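Putative TRAP PERIPLASMIC SOLUTE BINDING PROTEIN (Haemophilus influenzae, PDB 4PBQ) binds L-gulonate in its interdomain cleft and, as a periplasmic solute-binding protein, probably delivers such sugar acids to a TRAP transporter. Local coordinates at residues Phe100-Trp105 and Asn125-Lys130; Gln221-Gln226 and Glu286-Ser291; Ile27-Tyr32 and Ala86-Leu91; Arg167-Ser172 and Gly204-Tyr209. All coordinates share one frame; numbering follows the deposited sequence.

Contact 1 (Phe100-Trp105 and Asn125-Lys130). With 2UF (L-gulonate), chain D.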
# COMPACT_ATOMS: atom_id res chain seq x y z
N PHE A 100 9.53 -8.36 -3.42
CA PHE A 100 8.38 -7.94 -2.59
C PHE A 100 7.65 -6.73 -3.15
O PHE A 100 6.52 -6.45 -2.76
CB PHE A 100 8.81 -7.67 -1.14
CG PHE A 100 9.47 -8.85 -0.50
CD1 PHE A 100 8.82 -10.09 -0.48
CD2 PHE A 100 10.71 -8.75 0.08
CE1 PHE A 100 9.42 -11.20 0.11
CE2 PHE A 100 11.33 -9.86 0.64
CZ PHE A 100 10.68 -11.09 0.66
N GLY A 101 8.30 -5.98 -4.04
CA GLY A 101 7.68 -4.79 -4.59
C GLY A 101 6.88 -5.00 -5.87
O GLY A 101 6.31 -4.03 -6.42
N VAL A 102 6.82 -6.24 -6.35
CA VAL A 102 6.24 -6.53 -7.66
C VAL A 102 4.77 -6.09 -7.78
O VAL A 102 4.35 -5.69 -8.85
CB VAL A 102 6.38 -8.03 -8.03
CG1 VAL A 102 5.57 -8.93 -7.10
CG2 VAL A 102 5.98 -8.27 -9.48
N TRP A 103 4.02 -6.12 -6.68
CA TRP A 103 2.58 -5.84 -6.75
C TRP A 103 2.29 -4.40 -7.12
O TRP A 103 1.20 -4.12 -7.58
CB TRP A 103 1.87 -6.18 -5.42
CG TRP A 103 2.35 -7.47 -4.87
CD1 TRP A 103 3.04 -7.67 -3.70
CD2 TRP A 103 2.20 -8.76 -5.48
NE1 TRP A 103 3.34 -9.01 -3.57
CE2 TRP A 103 2.83 -9.69 -4.64
CE3 TRP A 103 1.60 -9.22 -6.66
CZ2 TRP A 103 2.88 -11.03 -4.95
CZ3 TRP A 103 1.65 -10.57 -6.95
CH2 TRP A 103 2.29 -11.45 -6.11
N GLU A 104 3.26 -3.51 -6.90
CA GLU A 104 3.15 -2.09 -7.22
C GLU A 104 3.76 -1.73 -8.60
O GLU A 104 3.83 -0.57 -8.95
CB GLU A 104 3.79 -1.25 -6.12
CG GLU A 104 2.87 -1.12 -4.88
CD GLU A 104 3.54 -0.41 -3.69
OE1 GLU A 104 4.79 -0.45 -3.61
OE2 GLU A 104 2.81 0.23 -2.89
N TRP A 105 4.13 -2.72 -9.40
CA TRP A 105 4.57 -2.40 -10.75
C TRP A 105 3.40 -1.77 -11.51
O TRP A 105 2.25 -2.21 -11.38
CB TRP A 105 5.12 -3.64 -11.45
CG TRP A 105 6.45 -4.10 -10.90
CD1 TRP A 105 7.13 -3.57 -9.83
CD2 TRP A 105 7.23 -5.20 -11.35
NE1 TRP A 105 8.29 -4.28 -9.61
CE2 TRP A 105 8.37 -5.28 -10.53
CE3 TRP A 105 7.07 -6.13 -12.38
CZ2 TRP A 105 9.35 -6.25 -10.72
CZ3 TRP A 105 8.05 -7.09 -12.57
CH2 TRP A 105 9.18 -7.13 -11.74
N ASN A 125 1.10 -16.07 -2.57
CA ASN A 125 1.39 -16.82 -1.34
C ASN A 125 2.88 -17.17 -1.27
O ASN A 125 3.54 -17.00 -0.25
CB ASN A 125 0.54 -18.09 -1.27
CG ASN A 125 0.80 -18.90 -0.02
OD1 ASN A 125 0.15 -18.70 1.01
ND2 ASN A 125 1.76 -19.81 -0.09
N LYS A 126 3.40 -17.64 -2.39
CA LYS A 126 4.79 -18.08 -2.44
C LYS A 126 5.76 -16.93 -2.22
O LYS A 126 6.74 -17.07 -1.50
CB LYS A 126 5.07 -18.79 -3.77
CG LYS A 126 6.50 -19.23 -3.96
CD LYS A 126 6.67 -20.01 -5.26
CE LYS A 126 8.14 -20.21 -5.61
NZ LYS A 126 8.76 -18.94 -6.10
N ILE A 127 5.48 -15.77 -2.82
CA ILE A 127 6.31 -14.61 -2.61
C ILE A 127 6.17 -14.14 -1.17
O ILE A 127 7.16 -13.79 -0.53
CB ILE A 127 5.97 -13.48 -3.61
CG1 ILE A 127 6.40 -13.92 -5.02
CG2 ILE A 127 6.66 -12.19 -3.21
CD1 ILE A 127 6.15 -12.88 -6.10
N GLY A 128 4.95 -14.20 -0.63
CA GLY A 128 4.74 -13.83 0.76
C GLY A 128 5.57 -14.65 1.74
O GLY A 128 6.11 -14.13 2.73
N GLN A 129 5.67 -15.96 1.47
CA GLN A 129 6.46 -16.89 2.28
C GLN A 129 7.94 -16.52 2.33
O GLN A 129 8.62 -16.80 3.31
CB GLN A 129 6.31 -18.31 1.74
CG GLN A 129 4.98 -18.97 2.10
CD GLN A 129 4.77 -20.30 1.40
OE1 GLN A 129 3.66 -20.85 1.42
NE2 GLN A 129 5.81 -20.84 0.77
N LYS A 130 8.43 -15.89 1.27
CA LYS A 130 9.83 -15.48 1.22
C LYS A 130 10.16 -14.37 2.21
O LYS A 130 11.34 -14.13 2.48
CB LYS A 130 10.20 -14.98 -0.17
CG LYS A 130 10.19 -16.04 -1.26
CD LYS A 130 10.51 -15.42 -2.63
CE LYS A 130 10.98 -16.47 -3.64
NZ LYS A 130 10.21 -17.73 -3.54
O6A 2UF D . 4.04 6.67 2.10
C6 2UF D . 3.37 6.29 1.13
O6B 2UF D . 3.02 7.00 0.17
C5 2UF D . 2.89 4.82 1.15
O5 2UF D . 1.68 4.74 0.42
C4 2UF D . 3.94 3.89 0.52
O4 2UF D . 5.13 3.88 1.33
C3 2UF D . 3.36 2.46 0.38
O3 2UF D . 2.75 1.98 1.63
C2 2UF D . 4.43 1.46 -0.06
O2 2UF D . 3.71 0.32 -0.48
C1 2UF D . 5.24 1.98 -1.29
O1 2UF D . 6.10 0.91 -1.73

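Contact 2 (Gln221-Gln226 and Glu286-Ser291)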
# COMPACT_ATOMS: atom_id res chain seq x y z
N GLN A 221 -4.72 20.31 -1.69
CA GLN A 221 -4.45 19.81 -3.04
C GLN A 221 -5.72 19.93 -3.87
O GLN A 221 -6.58 19.06 -3.81
CB GLN A 221 -3.99 18.36 -2.99
CG GLN A 221 -2.70 18.11 -2.24
CD GLN A 221 -1.48 18.25 -3.14
OE1 GLN A 221 -0.90 17.26 -3.58
NE2 GLN A 221 -1.11 19.49 -3.43
N LYS A 222 -5.79 20.99 -4.67
CA LYS A 222 -7.00 21.30 -5.46
C LYS A 222 -7.35 20.17 -6.42
O LYS A 222 -8.50 19.77 -6.52
CB LYS A 222 -6.79 22.59 -6.24
CG LYS A 222 -8.03 23.06 -7.02
CD LYS A 222 -7.79 24.46 -7.61
CE LYS A 222 -9.09 25.19 -7.96
NZ LYS A 222 -9.56 24.94 -9.35
N TYR A 223 -6.35 19.66 -7.13
CA TYR A 223 -6.61 18.71 -8.19
C TYR A 223 -6.26 17.30 -7.80
O TYR A 223 -5.25 17.03 -7.16
CB TYR A 223 -5.84 19.08 -9.48
CG TYR A 223 -6.17 20.47 -9.98
CD1 TYR A 223 -7.31 20.70 -10.72
CD2 TYR A 223 -5.36 21.55 -9.67
CE1 TYR A 223 -7.62 21.97 -11.18
CE2 TYR A 223 -5.66 22.82 -10.10
CZ TYR A 223 -6.80 23.03 -10.86
OH TYR A 223 -7.10 24.29 -11.30
N ILE A 224 -7.13 16.39 -8.21
CA ILE A 224 -6.88 14.97 -8.07
C ILE A 224 -7.04 14.34 -9.42
O ILE A 224 -8.10 14.44 -10.05
CB ILE A 224 -7.82 14.31 -7.03
CG1 ILE A 224 -7.63 14.96 -5.66
CG2 ILE A 224 -7.55 12.82 -6.95
CD1 ILE A 224 -8.60 14.49 -4.59
N ILE A 225 -5.97 13.74 -9.90
CA ILE A 225 -5.96 13.17 -11.23
C ILE A 225 -5.99 11.64 -11.12
O ILE A 225 -5.07 11.02 -10.56
CB ILE A 225 -4.72 13.66 -11.99
CG1 ILE A 225 -4.71 15.21 -12.05
CG2 ILE A 225 -4.69 13.05 -13.37
CD1 ILE A 225 -3.95 15.93 -10.88
N GLN A 226 -7.05 11.04 -11.67
CA GLN A 226 -7.31 9.62 -11.49
C GLN A 226 -6.47 8.70 -12.37
O GLN A 226 -6.97 7.96 -13.21
CB GLN A 226 -8.78 9.33 -11.70
CG GLN A 226 -9.23 8.00 -11.19
CD GLN A 226 -10.72 7.84 -11.36
OE1 GLN A 226 -11.18 7.12 -12.26
NE2 GLN A 226 -11.49 8.56 -10.54
N GLU A 286 -11.13 19.21 -7.57
CA GLU A 286 -11.44 18.93 -8.96
C GLU A 286 -10.82 17.61 -9.36
O GLU A 286 -9.59 17.46 -9.39
CB GLU A 286 -10.95 20.05 -9.85
CG GLU A 286 -11.38 21.40 -9.34
CD GLU A 286 -11.92 22.28 -10.44
OE1 GLU A 286 -11.44 22.14 -11.59
OE2 GLU A 286 -12.82 23.10 -10.13
N ILE A 287 -11.67 16.63 -9.66
CA ILE A 287 -11.22 15.30 -10.02
C ILE A 287 -11.13 15.23 -11.54
O ILE A 287 -12.09 15.47 -12.25
CB ILE A 287 -12.19 14.22 -9.50
CG1 ILE A 287 -12.09 14.13 -7.96
CG2 ILE A 287 -11.82 12.88 -10.06
CD1 ILE A 287 -12.81 12.92 -7.37
N ILE A 288 -9.94 14.94 -12.03
CA ILE A 288 -9.72 14.81 -13.46
C ILE A 288 -9.63 13.33 -13.80
O ILE A 288 -8.80 12.60 -13.24
CB ILE A 288 -8.44 15.58 -13.86
CG1 ILE A 288 -8.68 17.09 -13.64
CG2 ILE A 288 -8.04 15.28 -15.30
CD1 ILE A 288 -7.45 17.96 -13.77
N VAL A 289 -10.53 12.85 -14.65
CA VAL A 289 -10.39 11.49 -15.18
C VAL A 289 -9.59 11.58 -16.48
O VAL A 289 -10.01 12.27 -17.40
CB VAL A 289 -11.74 10.83 -15.43
CG1 VAL A 289 -11.55 9.39 -15.90
CG2 VAL A 289 -12.59 10.88 -14.15
N PRO A 290 -8.43 10.91 -16.55
CA PRO A 290 -7.60 11.10 -17.74
C PRO A 290 -8.32 10.67 -19.01
O PRO A 290 -9.09 9.71 -19.00
CB PRO A 290 -6.39 10.18 -17.48
CG PRO A 290 -6.30 10.10 -16.01
CD PRO A 290 -7.73 10.13 -15.51
N SER A 291 -8.06 11.39 -20.09
CA SER A 291 -8.58 11.01 -21.39
C SER A 291 -7.95 9.70 -21.85
O SER A 291 -6.94 9.26 -21.31
CB SER A 291 -8.24 12.10 -22.40
OG SER A 291 -6.83 12.24 -22.52

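Contact 3 (Ile27-Tyr32 and Ala86-Leu91). With 2UF (L-gulonate), chain D.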
# COMPACT_ATOMS: atom_id res chain seq x y z
N ILE A 27 0.91 -8.05 21.85
CA ILE A 27 1.35 -7.84 20.48
C ILE A 27 0.99 -6.42 20.02
O ILE A 27 -0.18 -6.09 19.83
CB ILE A 27 0.71 -8.89 19.59
CG1 ILE A 27 1.31 -10.25 19.94
CG2 ILE A 27 0.92 -8.59 18.13
CD1 ILE A 27 0.64 -11.40 19.26
N LYS A 28 2.00 -5.57 19.85
CA LYS A 28 1.77 -4.21 19.40
C LYS A 28 1.68 -4.29 17.89
O LYS A 28 2.49 -4.97 17.27
CB LYS A 28 2.92 -3.26 19.77
CG LYS A 28 3.21 -3.15 21.26
CD LYS A 28 4.25 -2.06 21.55
CE LYS A 28 5.58 -2.30 20.86
NZ LYS A 28 6.23 -3.55 21.30
N LEU A 29 0.69 -3.62 17.33
CA LEU A 29 0.44 -3.64 15.88
C LEU A 29 0.41 -2.22 15.35
O LEU A 29 -0.51 -1.42 15.64
CB LEU A 29 -0.89 -4.35 15.59
CG LEU A 29 -1.12 -4.71 14.12
CD1 LEU A 29 -2.23 -5.75 14.08
CD2 LEU A 29 -1.46 -3.51 13.25
N GLY A 30 1.42 -1.87 14.56
CA GLY A 30 1.55 -0.51 14.09
C GLY A 30 1.26 -0.37 12.61
O GLY A 30 1.56 -1.26 11.84
N HIS A 31 0.64 0.74 12.23
CA HIS A 31 0.45 1.05 10.82
C HIS A 31 0.38 2.56 10.60
O HIS A 31 0.35 3.34 11.56
CB HIS A 31 -0.77 0.32 10.25
CG HIS A 31 -2.08 0.80 10.78
ND1 HIS A 31 -2.83 1.76 10.16
CD2 HIS A 31 -2.78 0.40 11.87
CE1 HIS A 31 -3.95 1.94 10.84
NE2 HIS A 31 -3.94 1.13 11.89
N TYR A 32 0.39 2.96 9.32
CA TYR A 32 0.44 4.37 8.96
C TYR A 32 -0.88 5.05 8.61
O TYR A 32 -0.93 6.28 8.47
CB TYR A 32 1.41 4.56 7.79
CG TYR A 32 1.05 4.03 6.42
CD1 TYR A 32 0.12 4.68 5.61
CD2 TYR A 32 1.72 2.92 5.88
CE1 TYR A 32 -0.15 4.24 4.33
CE2 TYR A 32 1.44 2.47 4.58
CZ TYR A 32 0.51 3.14 3.83
OH TYR A 32 0.25 2.70 2.54
N ALA A 86 3.62 -6.81 15.44
CA ALA A 86 2.78 -6.92 14.23
C ALA A 86 2.63 -5.57 13.56
O ALA A 86 3.00 -4.53 14.10
CB ALA A 86 1.41 -7.50 14.57
N GLY A 87 2.12 -5.58 12.34
CA GLY A 87 1.92 -4.31 11.68
C GLY A 87 1.26 -4.46 10.34
O GLY A 87 1.15 -5.58 9.81
N ILE A 88 0.83 -3.32 9.81
CA ILE A 88 0.47 -3.23 8.39
C ILE A 88 1.39 -2.22 7.74
O ILE A 88 1.52 -1.11 8.22
CB ILE A 88 -0.98 -2.82 8.16
CG1 ILE A 88 -1.94 -3.83 8.83
CG2 ILE A 88 -1.26 -2.69 6.64
CD1 ILE A 88 -3.41 -3.55 8.66
N THR A 89 2.02 -2.65 6.66
CA THR A 89 2.87 -1.76 5.85
C THR A 89 2.54 -2.03 4.39
O THR A 89 1.92 -3.04 4.07
CB THR A 89 4.37 -1.99 6.06
OG1 THR A 89 4.81 -3.23 5.50
CG2 THR A 89 4.74 -1.97 7.54
N GLY A 90 3.06 -1.15 3.54
CA GLY A 90 3.17 -1.44 2.12
C GLY A 90 4.43 -2.23 1.83
O GLY A 90 4.90 -3.04 2.65
N LEU A 91 5.02 -1.99 0.66
CA LEU A 91 6.01 -2.92 0.13
C LEU A 91 7.46 -2.41 0.29
O LEU A 91 8.32 -2.72 -0.53
CB LEU A 91 5.73 -3.16 -1.37
CG LEU A 91 4.29 -3.52 -1.75
CD1 LEU A 91 4.16 -3.90 -3.23
CD2 LEU A 91 3.78 -4.67 -0.90
O6A 2UF D . 4.04 6.67 2.10
C6 2UF D . 3.37 6.29 1.13
O6B 2UF D . 3.02 7.00 0.17
C5 2UF D . 2.89 4.82 1.15
O5 2UF D . 1.68 4.74 0.42
C4 2UF D . 3.94 3.89 0.52
O4 2UF D . 5.13 3.88 1.33
C3 2UF D . 3.36 2.46 0.38
O3 2UF D . 2.75 1.98 1.63
C2 2UF D . 4.43 1.46 -0.06
O2 2UF D . 3.71 0.32 -0.48
C1 2UF D . 5.24 1.98 -1.29
O1 2UF D . 6.10 0.91 -1.73

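Contact 4 (Arg167-Ser172 and Gly204-Tyr209). With 2UF (L-gulonate), chain D.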
# COMPACT_ATOMS: atom_id res chain seq x y z
N ARG A 167 6.23 14.59 -4.52
CA ARG A 167 6.74 13.68 -3.51
C ARG A 167 6.45 12.26 -3.94
O ARG A 167 5.35 11.96 -4.42
CB ARG A 167 6.11 13.93 -2.15
CG ARG A 167 6.53 12.95 -1.08
CD ARG A 167 5.58 11.79 -0.95
NE ARG A 167 5.96 10.87 0.10
CZ ARG A 167 5.30 9.75 0.36
NH1 ARG A 167 4.22 9.43 -0.36
NH2 ARG A 167 5.71 8.96 1.34
N VAL A 168 7.41 11.37 -3.73
CA VAL A 168 7.18 9.93 -3.87
C VAL A 168 7.60 9.20 -2.58
O VAL A 168 8.34 9.75 -1.75
CB VAL A 168 7.91 9.32 -5.10
CG1 VAL A 168 7.35 9.92 -6.39
CG2 VAL A 168 9.42 9.54 -4.99
N PRO A 169 7.14 7.97 -2.41
CA PRO A 169 7.52 7.26 -1.17
C PRO A 169 8.99 6.83 -1.13
O PRO A 169 9.76 7.07 -2.08
CB PRO A 169 6.62 6.03 -1.15
CG PRO A 169 5.96 5.97 -2.49
CD PRO A 169 6.05 7.31 -3.14
N LEU A 170 9.36 6.22 0.00
CA LEU A 170 10.71 5.75 0.26
C LEU A 170 11.00 4.42 -0.45
O LEU A 170 11.33 3.40 0.19
CB LEU A 170 10.90 5.59 1.77
CG LEU A 170 10.69 6.87 2.59
CD1 LEU A 170 10.75 6.53 4.08
CD2 LEU A 170 11.69 7.95 2.26
N ASN A 171 10.94 4.47 -1.78
CA ASN A 171 10.97 3.30 -2.63
C ASN A 171 11.35 3.75 -4.03
O ASN A 171 10.63 4.51 -4.65
CB ASN A 171 9.59 2.63 -2.62
CG ASN A 171 9.52 1.41 -3.52
OD1 ASN A 171 10.36 1.19 -4.39
ND2 ASN A 171 8.47 0.63 -3.33
N SER A 172 12.54 3.37 -4.48
CA SER A 172 13.06 3.87 -5.76
C SER A 172 12.20 3.47 -6.96
O SER A 172 12.29 4.10 -8.03
CB SER A 172 14.51 3.40 -5.95
OG SER A 172 14.53 1.98 -6.05
N GLY A 204 2.76 18.31 -5.39
CA GLY A 204 1.79 17.29 -5.08
C GLY A 204 2.44 15.98 -4.66
O GLY A 204 3.64 15.89 -4.34
N GLN A 205 1.61 14.95 -4.62
CA GLN A 205 2.03 13.63 -4.17
C GLN A 205 1.11 12.61 -4.84
O GLN A 205 0.27 12.98 -5.67
CB GLN A 205 1.99 13.51 -2.62
CG GLN A 205 0.62 13.67 -1.98
CD GLN A 205 -0.19 12.39 -1.92
OE1 GLN A 205 0.25 11.40 -1.34
NE2 GLN A 205 -1.35 12.38 -2.58
N GLU A 206 1.26 11.33 -4.51
CA GLU A 206 0.38 10.30 -5.07
C GLU A 206 0.12 9.20 -4.04
O GLU A 206 1.02 8.81 -3.31
CB GLU A 206 0.91 9.77 -6.41
CG GLU A 206 2.37 9.37 -6.45
CD GLU A 206 2.63 8.03 -5.80
OE1 GLU A 206 2.08 7.01 -6.30
OE2 GLU A 206 3.38 7.99 -4.79
N ASN A 207 -1.12 8.73 -3.99
CA ASN A 207 -1.56 7.80 -2.97
C ASN A 207 -3.00 7.44 -3.29
O ASN A 207 -3.62 8.09 -4.14
CB ASN A 207 -1.44 8.44 -1.56
CG ASN A 207 -0.27 7.86 -0.74
OD1 ASN A 207 -0.18 6.65 -0.52
ND2 ASN A 207 0.61 8.72 -0.28
N PRO A 208 -3.54 6.41 -2.64
CA PRO A 208 -4.93 6.06 -2.90
C PRO A 208 -5.89 7.15 -2.43
O PRO A 208 -5.55 7.94 -1.54
CB PRO A 208 -5.13 4.75 -2.11
CG PRO A 208 -3.73 4.20 -1.94
CD PRO A 208 -2.86 5.42 -1.80
N TYR A 209 -7.10 7.16 -3.01
CA TYR A 209 -8.15 8.10 -2.61
C TYR A 209 -8.35 8.16 -1.09
O TYR A 209 -8.48 9.24 -0.53
CB TYR A 209 -9.49 7.76 -3.28
CG TYR A 209 -9.67 8.36 -4.65
CD1 TYR A 209 -9.84 9.73 -4.82
CD2 TYR A 209 -9.73 7.55 -5.77
CE1 TYR A 209 -10.04 10.27 -6.09
CE2 TYR A 209 -9.90 8.09 -7.02
CZ TYR A 209 -10.06 9.44 -7.18
OH TYR A 209 -10.25 9.94 -8.46
O6A 2UF D . 4.04 6.67 2.10
C6 2UF D . 3.37 6.29 1.13
O6B 2UF D . 3.02 7.00 0.17
C5 2UF D . 2.89 4.82 1.15
O5 2UF D . 1.68 4.74 0.42
C4 2UF D . 3.94 3.89 0.52
O4 2UF D . 5.13 3.88 1.33
C3 2UF D . 3.36 2.46 0.38
O3 2UF D . 2.75 1.98 1.63
C2 2UF D . 4.43 1.46 -0.06
O2 2UF D . 3.71 0.32 -0.48
C1 2UF D . 5.24 1.98 -1.29
O1 2UF D . 6.10 0.91 -1.73
O HOH W 1 3.61 10.26 -3.17

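Contact 1 (Phe100-Trp105 and Asn125-Lys130)
The ring of Phe-100 turns its edge to segment 125-130, and two backbone carbonyls lie at that rim in the plane of the ring: CE1 is 3.5 Å from Ile-127 O and CZ is 3.6 Å from Lys-130 O. Ring hydrogens carry a slight positive charge, so this edge-on approach suits the carbonyl oxygens better than a face would. The Trp-103 indole receives Val-102 CG1 over the centre of one face, 3.7 Å above its plane, while Val-102 CG2 rests on a face of Trp-105, displaced toward the rim. One valine thus separates two indoles.

Ile-127 is the helix residue that carries the apolar contact. Its two branches divide the work: CG2 lies 4.1 Å from Phe-100 CD1, whereas CD1, at the end of an extended CG1 arm (chi2 -178°), reaches obliquely to Trp-103 CZ2 at 3.9 Å and also meets Val-102 CG1. Lys-130 CB lies 3.9 Å from Phe-100 CE1, and the rest of its chain leads away.

On the other side of the 3-10 turn, Glu-104 grips L-gulonate with both carboxylate oxygens, OE1 accepting from O1 at 2.7 Å and OE2 from O2 at 2.6 Å. Ser-232 also bonds OE2. Around the Phe-100, Val-102 and Trp-103 cluster, Trp-103 touches helix 112-119 and meets Tyr-141 edge-to-face, while helix 316-326 packs on Val-102, Trp-103 and Trp-105.

Contact 2 (Gln221-Gln226 and Glu286-Ser291)
Four backbone hydrogen bonds join segment 222-226 to strand 286-288 in parallel register. Glu-286 N gives to Lys-222 O (2.9 Å), Ile-224 N to Glu-286 O, Ile-288 N to Ile-224 O and Gln-226 N to Ile-288 O (2.8 Å, 178° at the hydrogen). Ile-224, Glu-286 and Ile-288 each use both N and O in this zigzag, as parallel strands require, and CA-H...O contacts such as Ile-287 CA to Ile-224 O (3.2 Å) fill the intervals. Beyond the paired strands, Pro-290 CD comes within 3.3 Å of Gln-226 O.

Apolar contacts divide between the two faces of the sheet. On one, Glu-286 CB lies 3.8 Å from Tyr-223 CD1, Ile-225 and Ile-288 run side by side in the same direction, and Tyr-223 CD1 is 4.1 Å from Ile-288 CD1. On the other, Ile-224 CB and Ile-287 CG1 approach more loosely. Pro-290 CG meets Ile-225 CG2.

The charged interaction lies at the start of the pair. Lys-222, with CG anti to the backbone N (chi1 -176°), lays CG over the centre of the Tyr-223 ring and bends at its end. NZ then bonds Tyr-223 OH at 3.2 Å and forms a long salt bridge to Glu-286 OE2 at 3.8 Å.

Strand 286-288 joins the sheet through strand 223-225, whose other neighbour is the antiparallel strand 136-151; helix 209-214 touches Ile-224 and Ile-287, and helix 248-281 also packs on Ile-224.

Contact 3 (Ile27-Tyr32 and Ala86-Leu91)
Leu-29 packs on Ala-86 and Gly-87. Its CB lies 4.0 Å from Ala-86 CB. A chi1 of -167° turns CG away from its own backbone nitrogen and along the neighbouring strand, where it sits 3.8 Å from both Ala-86 CB and Gly-87 N. There the branches part: CD1 remains by Ala-86 CB, and CD2 passes over the backbone of Gly-87, 3.8 Å from its CA. Ile-27 CG2 approaches the same alanine methyl, which is therefore contacted by both Ile-27 and Leu-29.

The backbones run parallel, with Ala-86 N bonded to Lys-28 O, Gly-30 N to Ala-86 O and Ile-88 N to Gly-30 O. The middle bond is the least regular in direction, its donor standing above the carbonyl plane. Gly-30 O also makes a close approach to Gly-87 CA, at 3.1 Å. Farther on, His-31 CB packs against Ile-88 CB and Ile-88 O, while its NE2 bonds His-40.

Past the strand ends both segments reach L-gulonate. Tyr-32 OH lies 2.8 Å from O3, a hydrogen bond whose proton has another acceptor nearby, and Leu-91 N donates to O2 at 2.9 Å.

Gly-90 CA approaches O2 closely, and Gly-90 N donates to Glu-72. The chemistry thus changes along the pair from aliphatic burial to polar recognition: the ligand's hydroxyls are read by a phenol and a backbone N-H presented by the loops that follow adjoining parallel strands.

Contact 4 (Arg167-Ser172 and Gly204-Tyr209)
Pro-169 crosses the side chain of Glu-206 at about a right angle, its CD 3.2 Å from Glu-206 OE2. One face of the Arg-167 guanidinium lies over Pro-169 CA, 3.5 Å from the plane and toward the rim, while its edge meets the carboxylate of L-gulonate. NH1 donates to O6B at 2.8 Å and NH2 to O6A at 2.9 Å (173° and 170°), a pair of nearly straight hydrogen bonds. A chi1 of 176° swings CG opposite the backbone nitrogen and the chain bends at chi2, bringing the group round to the ligand; Met-188 O holds NE and restrains its rotation.

From strand 204-208, Asn-207 uses both ends of its amide. OD1 accepts from O5 at 2.8 Å, and ND2 donates to O6B as well as to Gln-205 OE1, the latter nearly in the amide plane. At the far end of the sugar acid Asn-171 ND2 bonds O1, and its OD1 caps helix 172-180.

Direct bonding between the segments rests on Arg-167 N and Gly-204 O at 2.9 Å. A water between the segments completes the join, accepting from Arg-167 NH1 and Glu-206 N and lying within bonding distance of Arg-167 O (2.7 Å) and Glu-206 OE2. Glu-206 OE1 is salt-bridged to Arg-147, which also bonds the ligand, making Glu-206 a second-shell residue.

The arrangement is consistent with the arginine-carboxylate pairing known from TRAP solute-binding proteins, where it is thought to favour organic acids.

In the fold
From the N terminus, contact 3 comes first, joining strand 25-30 to strand 86-89 across helix 38-54, strand 59-64 and helix 72-81. Contact 1 is a short closure in which the turn at 100-105 is met by helix 122-129. Contact 4 follows, tying the two-stranded sheet of 165-168 to the large mixed sheet through strand 204-208. Contact 2 closes last, over strand 231-239 and the long helix 248-281. All four are in series, so none nests or crosses. Contacts 1, 3 and 4 reach L-gulonate, and Leu-91 of contact 3 packs on Glu-104 of contact 1. Contact 2 lies away from the ligand but touches contact 4, where Ile-224 meets Tyr-209, and shares the mixed sheet with contacts 3 and 4.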